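Local coordinates for protein Myo-inositol phosphohydrolase (Mitsuokella multacida, PDB 4WU3) that probably removes phosphate groups from inositol polyphosphates such as phytate, as a PTP-like phosphatase, and binds inositol-(1,3,4,5)-tetrakisphosphate, at residues Thr381-Gly392 and Met551-Val562. The protein carries 2 engineered substitutions. Residues are numbered along the deposited sequence; the frame is centred on the assembly and turned at random.
Sequences TRKGLDTLYMSG and MAMYDMMKNPDV
Lys-383 reaches over the C-terminal end of helix 545-558, where its NZ meets Asp-561 OD1 at 2.8 Å, on the syn lone pair, as a salt bridge. The same ammonium donates to Asn-559 OD1 over 3.1 Å, in the carbonyl plane with a C=O...N angle of 130°. On its other branch, Asn-559 ND2 gives a hydrogen bond to a water that in turn donates to Gly-384 O, and makes weak bonds back to Asp-555. An alanine here would probably cost the ammonium its amide acceptor and leave the water on Gly-384 O without its link to the helix end. In Leu-388, CG anti to the backbone N (chi1 -170°) swings the branched end in to the helix, where CD1 packs 3.6 Å from Lys-558 CG and CD2 lies against the carboxylate of Asp-555, which is salt-bridged to Arg-570. Further along, Met-390 SD sits in the plane of the Tyr-554 ring, 5.0 Å from its centroid: an edge-on Met-aromatic contact. Strand 390-392 runs nearly antiparallel to helix 551-558 (167°), and strand 390-393 lies beside parallel strand 535-539, an arrangement of helix on mixed sheet consistent with the PTP-like phosphatase fold, whose phosphate-binding loop leads into this helix.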
ATOM      1  N   THR A 381      46.596   2.076  25.675  1.00 25.02           N
ATOM      2  CA  THR A 381      47.959   2.576  25.598  1.00 23.23           C
ATOM      3  C   THR A 381      47.952   3.912  24.871  1.00 21.38           C
ATOM      4  O   THR A 381      47.157   4.114  23.960  1.00 18.82           O
ATOM      5  CB  THR A 381      48.897   1.602  24.858  1.00 22.48           C
ATOM      6  OG1 THR A 381      50.194   2.200  24.728  1.00 21.81           O
ATOM      7  CG2 THR A 381      48.361   1.268  23.461  1.00 25.20           C
ATOM      8  N   ARG A 382      48.838   4.814  25.283  1.00 19.77           N
ATOM      9  CA  ARG A 382      49.005   6.101  24.620  1.00 19.83           C
ATOM     10  C   ARG A 382      50.217   6.070  23.712  1.00 18.38           C
ATOM     11  O   ARG A 382      50.760   7.109  23.317  1.00 17.76           O
ATOM     12  CB  ARG A 382      49.174   7.228  25.638  1.00 22.29           C
ATOM     13  CG  ARG A 382      47.886   7.713  26.289  1.00 25.53           C
ATOM     14  CD  ARG A 382      48.074   9.073  26.966  1.00 26.12           C
ATOM     15  NE  ARG A 382      48.038  10.188  26.011  1.00 26.35           N
ATOM     16  CZ  ARG A 382      47.114  11.151  26.002  1.00 28.73           C
ATOM     17  NH1 ARG A 382      47.165  12.111  25.092  1.00 25.97           N
ATOM     18  NH2 ARG A 382      46.141  11.168  26.907  1.00 29.95           N
ATOM     19  N   LYS A 383      50.634   4.870  23.353  1.00 17.91           N
ATOM     20  CA  LYS A 383      51.833   4.716  22.559  1.00 16.79           C
ATOM     21  C   LYS A 383      51.721   5.291  21.141  1.00 17.10           C
ATOM     22  O   LYS A 383      50.812   4.973  20.377  1.00 15.80           O
ATOM     23  CB  LYS A 383      52.212   3.244  22.504  1.00 16.93           C
ATOM     24  CG  LYS A 383      53.398   2.998  21.629  1.00 16.14           C
ATOM     25  CD  LYS A 383      52.952   2.689  20.222  1.00 15.63           C
ATOM     26  CE  LYS A 383      54.173   2.733  19.340  1.00 15.62           C
ATOM     27  NZ  LYS A 383      53.905   2.190  17.993  1.00 16.21           N
ATOM     28  N   GLY A 384      52.678   6.129  20.783  1.00 16.78           N
ATOM     29  CA  GLY A 384      52.705   6.688  19.443  1.00 15.94           C
ATOM     30  C   GLY A 384      52.041   8.058  19.348  1.00 14.73           C
ATOM     31  O   GLY A 384      52.285   8.821  18.409  1.00 13.77           O
ATOM     32  N   LEU A 385      51.207   8.376  20.329  1.00 14.29           N
ATOM     33  CA  LEU A 385      50.432   9.610  20.303  1.00 15.41           C
ATOM     34  C   LEU A 385      51.317  10.853  20.286  1.00 16.43           C
ATOM     35  O   LEU A 385      50.978  11.866  19.669  1.00 13.06           O
ATOM     36  CB  LEU A 385      49.491   9.670  21.500  1.00 16.37           C
ATOM     37  CG  LEU A 385      48.316   8.693  21.520  1.00 18.87           C
ATOM     38  CD1 LEU A 385      47.392   9.031  22.677  1.00 20.56           C
ATOM     39  CD2 LEU A 385      47.536   8.706  20.218  1.00 20.10           C
ATOM     40  N   ASP A 386      52.461  10.774  20.956  1.00 18.19           N
ATOM     41  CA  ASP A 386      53.366  11.921  21.041  1.00 20.01           C
ATOM     42  C   ASP A 386      53.977  12.317  19.682  1.00 18.36           C
ATOM     43  O   ASP A 386      54.470  13.434  19.519  1.00 16.73           O
ATOM     44  CB  ASP A 386      54.474  11.649  22.073  1.00 24.14           C
ATOM     45  CG  ASP A 386      55.246  10.379  21.784  1.00 23.93           C
ATOM     46  OD1 ASP A 386      54.669   9.279  21.950  1.00 25.86           O
ATOM     47  OD2 ASP A 386      56.429  10.479  21.398  1.00 26.83           O
ATOM     48  N   THR A 387      53.961  11.406  18.713  1.00 17.26           N
ATOM     49  CA  THR A 387      54.517  11.708  17.388  1.00 17.01           C
ATOM     50  C   THR A 387      53.503  11.510  16.245  1.00 15.16           C
ATOM     51  O   THR A 387      53.868  11.546  15.067  1.00 16.62           O
ATOM     52  CB  THR A 387      55.785  10.869  17.101  1.00 18.07           C
ATOM     53  OG1 THR A 387      55.461   9.476  17.112  1.00 20.84           O
ATOM     54  CG2 THR A 387      56.861  11.132  18.146  1.00 19.66           C
ATOM     55  N   LEU A 388      52.234  11.312  16.588  1.00 12.83           N
ATOM     56  CA  LEU A 388      51.192  11.099  15.577  1.00 12.21           C
ATOM     57  C   LEU A 388      50.837  12.404  14.832  1.00 13.17           C
ATOM     58  O   LEU A 388      50.420  12.378  13.681  1.00 12.26           O
ATOM     59  CB  LEU A 388      49.958  10.470  16.229  1.00 11.77           C
ATOM     60  CG  LEU A 388      48.828   9.931  15.337  1.00 11.19           C
ATOM     61  CD1 LEU A 388      49.370   9.165  14.145  1.00 10.30           C
ATOM     62  CD2 LEU A 388      47.902   9.037  16.154  1.00 10.82           C
ATOM     63  N   TYR A 389      51.043  13.536  15.492  1.00 12.86           N
ATOM     64  CA  TYR A 389      50.797  14.844  14.911  1.00 12.82           C
ATOM     65  C   TYR A 389      49.418  14.931  14.258  1.00 12.92           C
ATOM     66  O   TYR A 389      49.281  15.153  13.061  1.00 12.17           O
ATOM     67  CB  TYR A 389      51.898  15.200  13.905  1.00 14.00           C
ATOM     68  CG  TYR A 389      53.297  15.165  14.472  1.00 15.01           C
ATOM     69  CD1 TYR A 389      53.572  15.652  15.750  1.00 17.45           C
ATOM     70  CD2 TYR A 389      54.351  14.670  13.722  1.00 17.17           C
ATOM     71  CE1 TYR A 389      54.858  15.622  16.266  1.00 18.84           C
ATOM     72  CE2 TYR A 389      55.640  14.637  14.225  1.00 19.33           C
ATOM     73  CZ  TYR A 389      55.888  15.114  15.500  1.00 20.86           C
ATOM     74  OH  TYR A 389      57.166  15.076  16.008  1.00 23.82           O
ATOM     75  N   MET A 390      48.384  14.768  15.063  1.00 13.79           N
ATOM     76  CA  MET A 390      47.032  14.765  14.533  1.00 12.29           C
ATOM     77  C   MET A 390      46.089  15.459  15.490  1.00 11.22           C
ATOM     78  O   MET A 390      46.240  15.360  16.706  1.00 11.63           O
ATOM     79  CB  MET A 390      46.578  13.323  14.320  1.00 12.63           C
ATOM     80  CG  MET A 390      45.145  13.175  13.877  1.00 13.13           C
ATOM     81  SD  MET A 390      44.743  11.455  13.549  1.00 14.02           S
ATOM     82  CE  MET A 390      44.754  10.802  15.214  1.00 13.93           C
ATOM     83  N   SER A 391      45.113  16.165  14.931  1.00 11.15           N
ATOM     84  CA  SER A 391      44.065  16.777  15.720  1.00  9.61           C
ATOM     85  C   SER A 391      42.746  16.640  14.977  1.00 10.40           C
ATOM     86  O   SER A 391      42.727  16.264  13.798  1.00 11.63           O
ATOM     87  CB  SER A 391      44.396  18.242  15.987  1.00 10.09           C
ATOM     88  OG  SER A 391      44.669  18.932  14.779  1.00  9.13           O
ATOM     89  N   GLY A 392      41.646  16.907  15.675  1.00 10.05           N
ATOM     90  CA  GLY A 392      40.321  16.909  15.063  1.00 10.46           C
ATOM     91  C   GLY A 392      39.371  17.905  15.720  1.00  9.93           C
ATOM     92  O   GLY A 392      39.610  18.367  16.827  1.00 11.38           O
ATOM     93  N   MET A 551      40.565   9.767  11.824  1.00  9.50           N
ATOM     94  CA  MET A 551      41.613   9.798  12.847  1.00 10.16           C
ATOM     95  C   MET A 551      42.026   8.380  13.289  1.00 10.99           C
ATOM     96  O   MET A 551      43.212   8.097  13.458  1.00 10.56           O
ATOM     97  CB  MET A 551      41.185  10.632  14.052  1.00  9.82           C
ATOM     98  CG  MET A 551      41.073  12.118  13.762  1.00 10.06           C
ATOM     99  SD  MET A 551      40.255  13.056  15.062  1.00  9.32           S
ATOM    100  CE  MET A 551      41.604  13.171  16.242  1.00 10.22           C
ATOM    101  N   ALA A 552      41.044   7.498  13.467  1.00 11.11           N
ATOM    102  CA  ALA A 552      41.300   6.124  13.868  1.00 10.96           C
ATOM    103  C   ALA A 552      42.048   5.352  12.780  1.00 11.29           C
ATOM    104  O   ALA A 552      42.898   4.514  13.079  1.00 10.24           O
ATOM    105  CB  ALA A 552      39.988   5.427  14.206  1.00 10.88           C
ATOM    106  N   MET A 553      41.731   5.624  11.518  1.00 10.93           N
ATOM    107  CA  MET A 553      42.411   4.948  10.413  1.00 11.59           C
ATOM    108  C   MET A 553      43.873   5.378  10.299  1.00 12.07           C
ATOM    109  O   MET A 553      44.757   4.558  10.048  1.00 11.21           O
ATOM    110  CB  MET A 553      41.690   5.217   9.095  1.00 12.93           C
ATOM    111  CG  MET A 553      40.462   4.353   8.890  1.00 13.93           C
ATOM    112  SD  MET A 553      39.750   4.588   7.263  1.00 18.08           S
ATOM    113  CE  MET A 553      38.571   5.906   7.550  1.00 16.37           C
ATOM    114  N   TYR A 554      44.121   6.671  10.465  1.00 11.34           N
ATOM    115  CA  TYR A 554      45.475   7.191  10.440  1.00 11.91           C
ATOM    116  C   TYR A 554      46.275   6.690  11.651  1.00 12.28           C
ATOM    117  O   TYR A 554      47.414   6.254  11.506  1.00 12.50           O
ATOM    118  CB  TYR A 554      45.439   8.719  10.406  1.00 13.02           C
ATOM    119  CG  TYR A 554      46.783   9.377  10.230  1.00 13.67           C
ATOM    120  CD1 TYR A 554      47.633   8.998   9.203  1.00 14.75           C
ATOM    121  CD2 TYR A 554      47.190  10.398  11.068  1.00 14.45           C
ATOM    122  CE1 TYR A 554      48.860   9.605   9.032  1.00 16.08           C
ATOM    123  CE2 TYR A 554      48.415  11.013  10.898  1.00 16.35           C
ATOM    124  CZ  TYR A 554      49.246  10.613   9.879  1.00 16.80           C
ATOM    125  OH  TYR A 554      50.472  11.227   9.716  1.00 19.93           O
ATOM    126  N   ASP A 555      45.679   6.754  12.841  1.00 11.67           N
ATOM    127  CA  ASP A 555      46.304   6.220  14.040  1.00 11.83           C
ATOM    128  C   ASP A 555      46.778   4.782  13.787  1.00 13.27           C
ATOM    129  O   ASP A 555      47.947   4.460  14.018  1.00 10.72           O
ATOM    130  CB  ASP A 555      45.323   6.275  15.211  1.00 12.47           C
ATOM    131  CG  ASP A 555      46.003   6.136  16.583  1.00 14.21           C
ATOM    132  OD1 ASP A 555      47.231   5.881  16.654  1.00 12.75           O
ATOM    133  OD2 ASP A 555      45.290   6.276  17.608  1.00 13.75           O
ATOM    134  N   MET A 556      45.875   3.933  13.295  1.00 14.40           N
ATOM    135  CA  MET A 556      46.188   2.527  13.036  1.00 16.23           C
ATOM    136  C   MET A 556      47.349   2.406  12.079  1.00 16.16           C
ATOM    137  O   MET A 556      48.263   1.601  12.290  1.00 19.48           O
ATOM    138  CB  MET A 556      45.015   1.801  12.378  1.00 17.44           C
ATOM    139  CG  MET A 556      43.905   1.383  13.305  1.00 20.15           C
ATOM    140  SD  MET A 556      42.544   0.671  12.361  1.00 22.47           S
ATOM    141  CE  MET A 556      41.175   1.381  13.257  1.00 22.28           C
ATOM    142  N   MET A 557      47.278   3.165  10.993  1.00 14.52           N
ATOM    143  CA  MET A 557      48.294   3.091   9.956  1.00 15.49           C
ATOM    144  C   MET A 557      49.677   3.336  10.553  1.00 15.69           C
ATOM    145  O   MET A 557      50.635   2.669  10.192  1.00 16.34           O
ATOM    146  CB  MET A 557      48.013   4.106   8.836  1.00 16.30           C
ATOM    147  CG  MET A 557      46.856   3.728   7.913  1.00 16.53           C
ATOM    148  SD  MET A 557      46.320   5.068   6.823  1.00 15.92           S
ATOM    149  CE  MET A 557      47.662   5.106   5.637  1.00 19.00           C
ATOM    150  N   LYS A 558      49.768   4.297  11.467  1.00 16.60           N
ATOM    151  CA  LYS A 558      51.055   4.735  12.017  1.00 18.43           C
ATOM    152  C   LYS A 558      51.484   3.872  13.200  1.00 18.55           C
ATOM    153  O   LYS A 558      52.660   3.788  13.519  1.00 20.79           O
ATOM    154  CB  LYS A 558      50.963   6.201  12.467  1.00 20.38           C
ATOM    155  CG  LYS A 558      50.504   7.175  11.388  1.00 21.95           C
ATOM    156  CD  LYS A 558      51.634   7.554  10.448  1.00 26.48           C
ATOM    157  CE  LYS A 558      52.639   8.467  11.136  1.00 31.59           C
ATOM    158  NZ  LYS A 558      53.717   8.902  10.208  1.00 33.47           N
ATOM    159  N   ASN A 559      50.518   3.226  13.841  1.00 16.69           N
ATOM    160  CA  ASN A 559      50.781   2.437  15.032  1.00 16.90           C
ATOM    161  C   ASN A 559      50.106   1.080  14.935  1.00 18.02           C
ATOM    162  O   ASN A 559      49.225   0.764  15.731  1.00 18.86           O
ATOM    163  CB  ASN A 559      50.275   3.178  16.266  1.00 15.34           C
ATOM    164  CG  ASN A 559      50.996   4.489  16.486  1.00 15.48           C
ATOM    165  OD1 ASN A 559      52.110   4.518  16.987  1.00 18.08           O
ATOM    166  ND2 ASN A 559      50.374   5.574  16.094  1.00 14.36           N
ATOM    167  N   PRO A 560      50.519   0.272  13.949  1.00 20.10           N
ATOM    168  CA  PRO A 560      49.885  -1.022  13.704  1.00 20.12           C
ATOM    169  C   PRO A 560      50.099  -2.028  14.848  1.00 22.66           C
ATOM    170  O   PRO A 560      49.423  -3.056  14.904  1.00 28.51           O
ATOM    171  CB  PRO A 560      50.534  -1.492  12.397  1.00 20.03           C
ATOM    172  CG  PRO A 560      51.816  -0.740  12.300  1.00 20.55           C
ATOM    173  CD  PRO A 560      51.594   0.568  12.986  1.00 19.39           C
ATOM    174  N   ASP A 561      51.016  -1.723  15.760  1.00 21.87           N
ATOM    175  CA  ASP A 561      51.269  -2.587  16.911  1.00 25.95           C
ATOM    176  C   ASP A 561      50.272  -2.369  18.055  1.00 24.57           C
ATOM    177  O   ASP A 561      50.278  -3.105  19.031  1.00 27.52           O
ATOM    178  CB  ASP A 561      52.687  -2.367  17.432  1.00 26.42           C
ATOM    179  CG  ASP A 561      52.982  -0.898  17.728  1.00 30.80           C
ATOM    180  OD1 ASP A 561      52.413  -0.008  17.056  1.00 25.51           O
ATOM    181  OD2 ASP A 561      53.807  -0.637  18.623  1.00 35.06           O
ATOM    182  N   VAL A 562      49.420  -1.356  17.937  1.00 23.45           N
ATOM    183  CA  VAL A 562      48.402  -1.106  18.952  1.00 22.46           C
ATOM    184  C   VAL A 562      47.089  -1.812  18.589  1.00 19.36           C
ATOM    185  O   VAL A 562      46.729  -1.902  17.421  1.00 17.92           O
ATOM    186  CB  VAL A 562      48.177   0.397  19.121  1.00 24.28           C
ATOM    187  CG1 VAL A 562      47.050   0.657  20.109  1.00 24.65           C
ATOM    188  CG2 VAL A 562      49.475   1.063  19.567  1.00 23.22           C
TER
HETATM  189  O   HOH W   1      52.295   7.766  15.882  1.00  9.69           O
HETATM  190  O   HOH W   2      50.538  13.483  10.966  1.00 13.49           O